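Cellulosomal scaffoldin (PDB 2XBT) probably binds cellulose through this part of the chain, a family 3b carbohydrate-binding module carried by the scaffoldin of the Bacteroides cellulosolvens cellulosome. Local coordinates at residues 10-15 and 154-159; 25-30 and 114-119; 69-74 and 89-94. One frame throughout, in Å; residues are numbered along the deposited sequence.

In the fold
The module is a beta sandwich, and the contacts sample both sheets and their seam. Contact 2 pairs strands 22-34 and 110-119 within one sheet, contact 3 pairs two strands of the other, and contact 1 joins an edge strand of each. Contacts 2 and 3 have centres about 12 Å apart and meet inside the sandwich, where Val117 CG2 lies 3.6 Å from Ile89 CD1. Contacts 1 and 2 are about 16 Å apart between centres but share a sheet: Ser15 N probably donates to Asn29 O at 2.8 Å. Contacts 1 and 3 do not touch. A nitrate ion, probably from the crystallisation liquor, lies about 6 Å from the side chain of Glu90 in contact 3.

Contact 1: residues 10-15 and 154-159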
loop_
_atom_site.group_PDB
_atom_site.type_symbol
_atom_site.label_atom_id
_atom_site.label_comp_id
_atom_site.label_asym_id
_atom_site.label_seq_id
_atom_site.Cartn_x
_atom_site.Cartn_y
_atom_site.Cartn_z
ATOM N N LEU A 10 2.917 -1.335 -14.311
ATOM C CA LEU A 10 2.534 -1.706 -12.940
ATOM C C LEU A 10 1.129 -1.228 -12.588
ATOM O O LEU A 10 0.743 -0.100 -12.913
ATOM C CB LEU A 10 3.540 -1.149 -11.944
ATOM C CG LEU A 10 4.963 -1.697 -11.999
ATOM C CD1 LEU A 10 5.900 -0.889 -11.128
ATOM C CD2 LEU A 10 4.979 -3.161 -11.595
ATOM N N LYS A 11 0.365 -2.087 -11.926
ATOM C CA LYS A 11 -0.998 -1.755 -11.530
ATOM C C LYS A 11 -1.281 -2.274 -10.127
ATOM O O LYS A 11 -0.866 -3.377 -9.782
ATOM C CB LYS A 11 -1.966 -2.364 -12.539
ATOM C CG LYS A 11 -3.413 -2.367 -12.150
ATOM C CD LYS A 11 -4.253 -2.892 -13.316
ATOM C CE LYS A 11 -5.669 -3.237 -12.890
ATOM N NZ LYS A 11 -6.495 -3.762 -14.020
ATOM N N LEU A 12 -1.979 -1.477 -9.314
ATOM C CA LEU A 12 -2.282 -1.883 -7.948
ATOM C C LEU A 12 -3.757 -2.181 -7.793
ATOM O O LEU A 12 -4.598 -1.371 -8.175
ATOM C CB LEU A 12 -1.891 -0.781 -6.959
ATOM C CG LEU A 12 -1.990 -1.107 -5.469
ATOM C CD1 LEU A 12 -1.008 -2.203 -5.115
ATOM C CD2 LEU A 12 -1.731 0.129 -4.610
ATOM N N LEU A 13 -4.058 -3.350 -7.236
ATOM C CA LEU A 13 -5.403 -3.686 -6.805
ATOM C C LEU A 13 -5.422 -3.594 -5.284
ATOM O O LEU A 13 -4.419 -3.864 -4.627
ATOM C CB LEU A 13 -5.800 -5.089 -7.274
ATOM C CG LEU A 13 -5.824 -5.309 -8.796
ATOM C CD1 LEU A 13 -6.046 -6.780 -9.131
ATOM C CD2 LEU A 13 -6.899 -4.450 -9.451
ATOM N N PHE A 14 -6.555 -3.193 -4.722
ATOM C CA PHE A 14 -6.609 -2.934 -3.297
ATOM C C PHE A 14 -7.904 -3.491 -2.716
ATOM O O PHE A 14 -8.957 -3.433 -3.358
ATOM C CB PHE A 14 -6.558 -1.418 -3.036
ATOM C CG PHE A 14 -6.556 -1.049 -1.577
ATOM C CD1 PHE A 14 -5.361 -0.868 -0.898
ATOM C CD2 PHE A 14 -7.749 -0.884 -0.890
ATOM C CE1 PHE A 14 -5.351 -0.537 0.434
ATOM C CE2 PHE A 14 -7.757 -0.559 0.445
ATOM C CZ PHE A 14 -6.559 -0.388 1.117
ATOM N N SER A 15 -7.819 -4.039 -1.513
ATOM C CA SER A 15 -9.016 -4.303 -0.717
ATOM C C SER A 15 -8.698 -4.168 0.751
ATOM O O SER A 15 -7.540 -4.174 1.143
ATOM C CB SER A 15 -9.578 -5.695 -0.994
ATOM O OG SER A 15 -8.982 -6.644 -0.139
ATOM N N LEU A 154 6.904 7.970 -8.999
ATOM C CA LEU A 154 5.493 7.580 -8.993
ATOM C C LEU A 154 5.074 6.767 -10.209
ATOM O O LEU A 154 5.168 7.230 -11.346
ATOM C CB LEU A 154 4.618 8.831 -8.892
ATOM C CG LEU A 154 3.110 8.621 -8.784
ATOM C CD1 LEU A 154 2.770 7.802 -7.539
ATOM C CD2 LEU A 154 2.398 9.970 -8.756
ATOM N N VAL A 155 4.576 5.560 -9.973
ATOM C CA VAL A 155 4.100 4.708 -11.058
ATOM C C VAL A 155 2.600 4.426 -10.985
ATOM O O VAL A 155 2.000 3.979 -11.967
ATOM C CB VAL A 155 4.872 3.351 -11.124
ATOM C CG1 VAL A 155 6.338 3.563 -11.517
ATOM C CG2 VAL A 155 4.773 2.620 -9.785
ATOM N N TYR A 156 1.979 4.678 -9.830
ATOM C CA TYR A 156 0.546 4.399 -9.696
ATOM C C TYR A 156 -0.051 5.220 -8.564
ATOM O O TYR A 156 0.587 5.412 -7.529
ATOM C CB TYR A 156 0.268 2.913 -9.438
ATOM C CG TYR A 156 -1.210 2.610 -9.218
ATOM C CD1 TYR A 156 -1.995 2.145 -10.255
ATOM C CD2 TYR A 156 -1.810 2.789 -7.972
ATOM C CE1 TYR A 156 -3.340 1.871 -10.081
ATOM C CE2 TYR A 156 -3.165 2.530 -7.784
ATOM C CZ TYR A 156 -3.926 2.072 -8.850
ATOM O OH TYR A 156 -5.270 1.788 -8.699
ATOM N N GLY A 157 -1.268 5.702 -8.775
ATOM C CA GLY A 157 -2.019 6.329 -7.704
ATOM C C GLY A 157 -1.803 7.822 -7.636
ATOM O O GLY A 157 -0.994 8.378 -8.375
ATOM N N THR A 158 -2.524 8.459 -6.715
ATOM C CA THR A 158 -2.543 9.907 -6.562
ATOM C C THR A 158 -2.229 10.307 -5.133
ATOM O O THR A 158 -3.105 10.251 -4.272
ATOM C CB THR A 158 -3.955 10.449 -6.875
ATOM O OG1 THR A 158 -4.386 9.949 -8.144
ATOM C CG2 THR A 158 -3.975 11.984 -6.869
ATOM N N PRO A 159 -0.977 10.699 -4.872
ATOM C CA PRO A 159 -0.529 11.204 -3.578
ATOM C C PRO A 159 -1.352 12.445 -3.228
ATOM O O PRO A 159 -1.826 13.119 -4.140
ATOM C CB PRO A 159 0.922 11.620 -3.851
ATOM C CG PRO A 159 1.332 10.854 -5.040
ATOM C CD PRO A 159 0.104 10.721 -5.873
HETATM O O HOH W 1 -0.217 2.420 -13.036
HETATM O O HOH W 2 -5.287 0.299 -6.121
#
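Tyr156 lays one face of its phenol ring over Leu12 CB, joining the edge strands of the two sheets of this beta sandwich. Leu12 CB sits 3.8 Å from the ring centroid, only 18° off the normal, a CH-pi contact displaced toward the rim at CE2. Chi1 (177°) sets CG of Tyr156 anti to the backbone N, on a CB that already points toward strand 10-15, and the ring continues from there. The two strands run at 56° to one another with their axes 6.7 Å apart at closest. Two residues earlier in the strand, Leu10 CD1 meets Val155 CG2 at 3.9 Å; branched aliphatic chains suit this buried place, where Leu10 also packs on Leu32 and Val155 on Val148. Val155 and Tyr156 form a classic beta bulge opposite Val148, consistent with two consecutive side chains both pointing toward strand 10-15. An alanine in place of Tyr156 would probably leave Leu12 CB without its aromatic cover and one bridging water without its phenol partner. Two waters bridge the segments: one donates to both Leu10 O and Val155 O, while the second donates to Leu12 O at 2.7 Å and lies 3.0 Å from Tyr156 OH.

Contact 2: residues 25-30 and 114-119; sequences QIYMNM and QGRVAK. Unlike the reference sequence in segment 25-30: Tyr27 (reference Cys).
Gln25 and Arg116 meet with their flat ends almost perpendicular, amide and guanidinium planes 83° apart. Arg116 NH1 donates to Gln25 OE1 at 2.9 Å, the acceptor lying near the guanidinium plane while the donor is tilted from the plane of the amide carbonyl. The other end of the amide is held as well, since Gln25 NE2 donates to Tyr27 OH at 2.8 Å; an amide suits this place because it accepts from one neighbour and donates to the other. Tyr27, where the reference sequence has cysteine, lies side by side with Arg116 and points the same way, its CE1 3.8 Å from Arg116 CD. The stronger partner of the guanidinium is Asp64, which forms a salt bridge with Arg116 NE.

Tyr27 and Arg116 belong to an antiparallel beta ladder. Ile26 with Val117 and Met28 with Gly115 are hydrogen-bonded pairs, each closed by two backbone bonds, and their side-chain face turns to the sandwich interior. There the Met28 chain bends at its last torsion (chi3 -69°), bringing CE to 3.5 Å from Val117 CG2. On the face of Tyr27 and Arg116, Asn29 OD1 approaches Gln114 CB at 3.5 Å, their amide planes 65° apart, and a water donates to both Asn29 OD1 and Gly115 O.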
loop_
_atom_site.group_PDB
_atom_site.type_symbol
_atom_site.label_atom_id
_atom_site.label_comp_id
_atom_site.label_asym_id
_atom_site.label_seq_id
_atom_site.Cartn_x
_atom_site.Cartn_y
_atom_site.Cartn_z
ATOM N N GLN A 25 -8.654 -1.587 13.325
ATOM C CA GLN A 25 -7.328 -1.433 12.724
ATOM C C GLN A 25 -7.476 -1.111 11.252
ATOM O O GLN A 25 -8.552 -1.271 10.688
ATOM C CB GLN A 25 -6.517 -2.721 12.902
ATOM C CG GLN A 25 -7.235 -3.971 12.419
ATOM C CD GLN A 25 -6.634 -5.259 13.000
ATOM O OE1 GLN A 25 -5.472 -5.298 13.411
ATOM N NE2 GLN A 25 -7.441 -6.308 13.047
ATOM N N ILE A 26 -6.402 -0.639 10.624
ATOM C CA ILE A 26 -6.434 -0.400 9.195
ATOM C C ILE A 26 -6.078 -1.688 8.467
ATOM O O ILE A 26 -5.055 -2.298 8.780
ATOM C CB ILE A 26 -5.411 0.680 8.773
ATOM C CG1 ILE A 26 -5.617 1.970 9.581
ATOM C CG2 ILE A 26 -5.520 0.948 7.294
ATOM C CD1 ILE A 26 -4.604 3.069 9.231
ATOM N N TYR A 27 -6.906 -2.088 7.501
ATOM C CA TYR A 27 -6.604 -3.252 6.666
ATOM C C TYR A 27 -6.107 -2.828 5.297
ATOM O O TYR A 27 -6.725 -1.976 4.647
ATOM C CB TYR A 27 -7.827 -4.136 6.485
ATOM C CG TYR A 27 -8.313 -4.741 7.766
ATOM C CD1 TYR A 27 -7.955 -6.034 8.127
ATOM C CD2 TYR A 27 -9.122 -4.014 8.624
ATOM C CE1 TYR A 27 -8.397 -6.588 9.316
ATOM C CE2 TYR A 27 -9.578 -4.558 9.807
ATOM C CZ TYR A 27 -9.208 -5.839 10.153
ATOM O OH TYR A 27 -9.660 -6.374 11.332
ATOM N N MET A 28 -5.009 -3.436 4.860
ATOM C CA MET A 28 -4.437 -3.169 3.549
ATOM C C MET A 28 -4.105 -4.477 2.859
ATOM O O MET A 28 -3.119 -5.114 3.200
ATOM C CB MET A 28 -3.127 -2.393 3.685
ATOM C CG MET A 28 -3.265 -0.925 4.010
ATOM S SD MET A 28 -1.693 -0.344 4.697
ATOM C CE MET A 28 -1.742 -1.234 6.232
ATOM N N ASN A 29 -4.910 -4.864 1.884
ATOM C CA ASN A 29 -4.605 -6.043 1.098
ATOM C C ASN A 29 -4.379 -5.600 -0.322
ATOM O O ASN A 29 -5.261 -5.006 -0.950
ATOM C CB ASN A 29 -5.752 -7.035 1.140
ATOM C CG ASN A 29 -6.122 -7.432 2.541
ATOM O OD1 ASN A 29 -5.267 -7.798 3.348
ATOM N ND2 ASN A 29 -7.412 -7.360 2.846
ATOM N N MET A 30 -3.193 -5.886 -0.837
ATOM C CA MET A 30 -2.799 -5.326 -2.115
ATOM C C MET A 30 -2.237 -6.370 -3.045
ATOM O O MET A 30 -1.551 -7.293 -2.612
ATOM C CB MET A 30 -1.790 -4.222 -1.897
ATOM C CG MET A 30 -2.461 -3.018 -1.250
ATOM S SD MET A 30 -1.323 -1.812 -0.616
ATOM C CE MET A 30 -0.400 -2.731 0.599
ATOM N N GLN A 114 -0.419 -8.357 2.295
ATOM C CA GLN A 114 -1.506 -8.204 3.254
ATOM C C GLN A 114 -0.936 -7.705 4.565
ATOM O O GLN A 114 -0.090 -8.349 5.164
ATOM C CB GLN A 114 -2.253 -9.521 3.463
ATOM C CG GLN A 114 -2.798 -10.101 2.181
ATOM C CD GLN A 114 -3.564 -11.397 2.385
ATOM O OE1 GLN A 114 -3.720 -11.875 3.509
ATOM N NE2 GLN A 114 -4.049 -11.970 1.289
ATOM N N GLY A 115 -1.397 -6.539 4.999
ATOM C CA GLY A 115 -0.855 -5.928 6.191
ATOM C C GLY A 115 -1.966 -5.275 6.988
ATOM O O GLY A 115 -3.054 -5.011 6.466
ATOM N N ARG A 116 -1.684 -5.011 8.252
ATOM C CA ARG A 116 -2.628 -4.301 9.096
ATOM C C ARG A 116 -1.874 -3.265 9.885
ATOM O O ARG A 116 -0.701 -3.455 10.211
ATOM C CB ARG A 116 -3.316 -5.256 10.062
ATOM C CG ARG A 116 -4.376 -6.125 9.427
ATOM C CD ARG A 116 -4.807 -7.201 10.403
ATOM N NE ARG A 116 -3.698 -8.090 10.741
ATOM C CZ ARG A 116 -3.227 -8.272 11.968
ATOM N NH1 ARG A 116 -3.768 -7.630 12.995
ATOM N NH2 ARG A 116 -2.223 -9.107 12.168
ATOM N N VAL A 117 -2.549 -2.166 10.194
ATOM C CA VAL A 117 -1.986 -1.179 11.100
ATOM C C VAL A 117 -2.928 -0.964 12.292
ATOM O O VAL A 117 -4.137 -0.751 12.125
ATOM C CB VAL A 117 -1.689 0.138 10.394
ATOM C CG1 VAL A 117 -1.246 1.189 11.399
ATOM C CG2 VAL A 117 -0.602 -0.085 9.343
ATOM N N ALA A 118 -2.362 -1.053 13.489
ATOM C CA ALA A 118 -3.131 -0.916 14.724
ATOM C C ALA A 118 -2.360 -0.113 15.774
ATOM O O ALA A 118 -1.142 0.024 15.692
ATOM C CB ALA A 118 -3.497 -2.283 15.272
ATOM N N LYS A 119 -3.079 0.426 16.752
ATOM C CA LYS A 119 -2.439 1.089 17.882
ATOM C C LYS A 119 -2.171 0.028 18.932
ATOM O O LYS A 119 -2.635 -1.099 18.798
ATOM C CB LYS A 119 -3.355 2.166 18.450
ATOM C CG LYS A 119 -3.939 3.072 17.396
ATOM C CD LYS A 119 -4.728 4.202 18.014
ATOM C CE LYS A 119 -5.581 4.891 16.968
ATOM N NZ LYS A 119 -6.538 5.842 17.589
HETATM O O HOH W 3 -5.132 -7.114 5.836
#

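Contact 3: residues 69-74 and 89-94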
loop_
_atom_site.group_PDB
_atom_site.type_symbol
_atom_site.label_atom_id
_atom_site.label_comp_id
_atom_site.label_asym_id
_atom_site.label_seq_id
_atom_site.Cartn_x
_atom_site.Cartn_y
_atom_site.Cartn_z
ATOM N N GLY A 69 8.998 -12.575 -1.269
ATOM C CA GLY A 69 9.886 -11.871 -0.362
ATOM C C GLY A 69 9.226 -11.511 0.960
ATOM O O GLY A 69 8.519 -12.329 1.569
ATOM N N SER A 70 9.445 -10.271 1.391
ATOM C CA SER A 70 8.914 -9.777 2.655
ATOM C C SER A 70 8.686 -8.265 2.600
ATOM O O SER A 70 9.226 -7.572 1.738
ATOM C CB SER A 70 9.874 -10.096 3.802
ATOM O OG SER A 70 11.097 -9.411 3.615
ATOM N N ALA A 71 7.895 -7.767 3.541
ATOM C CA ALA A 71 7.552 -6.352 3.593
ATOM C C ALA A 71 7.837 -5.795 4.974
ATOM O O ALA A 71 7.697 -6.502 5.972
ATOM C CB ALA A 71 6.084 -6.174 3.267
ATOM N N SER A 72 8.219 -4.523 5.033
ATOM C CA SER A 72 8.373 -3.832 6.313
ATOM C C SER A 72 7.818 -2.425 6.155
ATOM O O SER A 72 7.621 -1.957 5.042
ATOM C CB SER A 72 9.834 -3.779 6.739
ATOM O OG SER A 72 10.609 -3.042 5.825
ATOM N N ALA A 73 7.559 -1.745 7.262
ATOM C CA ALA A 73 6.870 -0.466 7.179
ATOM C C ALA A 73 7.462 0.553 8.129
ATOM O O ALA A 73 7.985 0.210 9.196
ATOM C CB ALA A 73 5.391 -0.644 7.465
ATOM N N THR A 74 7.375 1.814 7.730
ATOM C CA THR A 74 7.713 2.926 8.594
ATOM C C THR A 74 6.549 3.907 8.585
ATOM O O THR A 74 5.760 3.929 7.652
ATOM C CB THR A 74 8.987 3.647 8.109
ATOM O OG1 THR A 74 8.782 4.139 6.783
ATOM C CG2 THR A 74 10.178 2.678 8.101
ATOM N N ILE A 89 2.103 5.723 5.888
ATOM C CA ILE A 89 2.821 4.482 6.095
ATOM C C ILE A 89 3.581 4.256 4.793
ATOM O O ILE A 89 2.999 4.393 3.712
ATOM C CB ILE A 89 1.860 3.309 6.256
ATOM C CG1 ILE A 89 0.818 3.618 7.332
ATOM C CG2 ILE A 89 2.631 2.025 6.595
ATOM C CD1 ILE A 89 -0.429 2.825 7.179
ATOM N N GLU A 90 4.851 3.885 4.898
ATOM C CA GLU A 90 5.608 3.471 3.721
ATOM C C GLU A 90 5.983 2.018 3.849
ATOM O O GLU A 90 6.706 1.632 4.771
ATOM C CB GLU A 90 6.877 4.304 3.531
ATOM C CG GLU A 90 7.663 3.896 2.283
ATOM C CD GLU A 90 8.724 4.915 1.910
ATOM O OE1 GLU A 90 9.853 4.811 2.427
ATOM O OE2 GLU A 90 8.426 5.818 1.104
ATOM N N ILE A 91 5.497 1.225 2.903
ATOM C CA ILE A 91 5.785 -0.199 2.870
ATOM C C ILE A 91 6.880 -0.464 1.845
ATOM O O ILE A 91 6.800 -0.017 0.699
ATOM C CB ILE A 91 4.507 -0.988 2.552
ATOM C CG1 ILE A 91 3.470 -0.764 3.657
ATOM C CG2 ILE A 91 4.797 -2.480 2.390
ATOM C CD1 ILE A 91 2.108 -1.291 3.309
ATOM N N LYS A 92 7.919 -1.176 2.269
ATOM C CA LYS A 92 9.027 -1.476 1.382
ATOM C C LYS A 92 9.110 -2.975 1.227
ATOM O O LYS A 92 8.992 -3.701 2.202
ATOM C CB LYS A 92 10.341 -0.970 1.968
ATOM C CG LYS A 92 10.618 0.509 1.770
ATOM C CD LYS A 92 12.068 0.803 2.141
ATOM C CE LYS A 92 12.446 2.256 1.878
ATOM N NZ LYS A 92 12.332 2.592 0.435
ATOM N N LEU A 93 9.288 -3.435 -0.005
ATOM C CA LEU A 93 9.451 -4.853 -0.272
ATOM C C LEU A 93 10.942 -5.117 -0.312
ATOM O O LEU A 93 11.701 -4.271 -0.763
ATOM C CB LEU A 93 8.781 -5.208 -1.592
ATOM C CG LEU A 93 7.279 -4.907 -1.556
ATOM C CD1 LEU A 93 6.638 -5.178 -2.905
ATOM C CD2 LEU A 93 6.605 -5.732 -0.458
ATOM N N ALA A 94 11.369 -6.263 0.205
ATOM C CA ALA A 94 12.795 -6.474 0.441
ATOM C C ALA A 94 13.505 -7.189 -0.699
ATOM O O ALA A 94 14.660 -6.886 -1.003
ATOM C CB ALA A 94 13.029 -7.212 1.761
HETATM O O HOH W 4 9.683 -8.598 -1.369
HETATM O O HOH W 5 11.333 -4.565 3.575
HETATM O O HOH W 6 10.247 3.343 4.458
#
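The beta hairpin of strands 71-82 and 85-93 is joined here by an antiparallel ladder in which the two faces differ. Ser72 with Lys92 and Thr74 with Glu90 are hydrogen-bonded pairs, two backbone bonds to each, and Ala94 N adds a bond to Ser70 O beyond the strand ends. On the face of Ala71 and Ala73, small methyls suit a place where larger branched chains lie alongside: Ala71 CB touches Leu93 CD2 at 3.8 Å and Ile91 CG2 at 4.0 Å, while Ala73 CB lies 3.9 Å from Ile89 CG2. Ile89 CG2 is anti to its backbone N, the branch that reaches Ala73. The other face meets water, which suits serine, threonine, lysine and glutamate. Thr74 and Glu90 run side by side, with Thr74 OG1 3.8 Å from Glu90 CB. A water bridges Glu90 OE1 and Thr74 OG1, which also bonds to Asn76, and another links Ser72 OG to Lys92 O. Glu90 OE2 forms a salt bridge with Arg48 NE; Lys92 NZ lies 3.9 Å from Glu90 OE1, a long ion pair. Strand 71-82 is outermost in its sheet; strand 85-93 is flanked beyond by strand 45-51, and Ala73 and Ile91 pack against Tyr61 of strand 59-66.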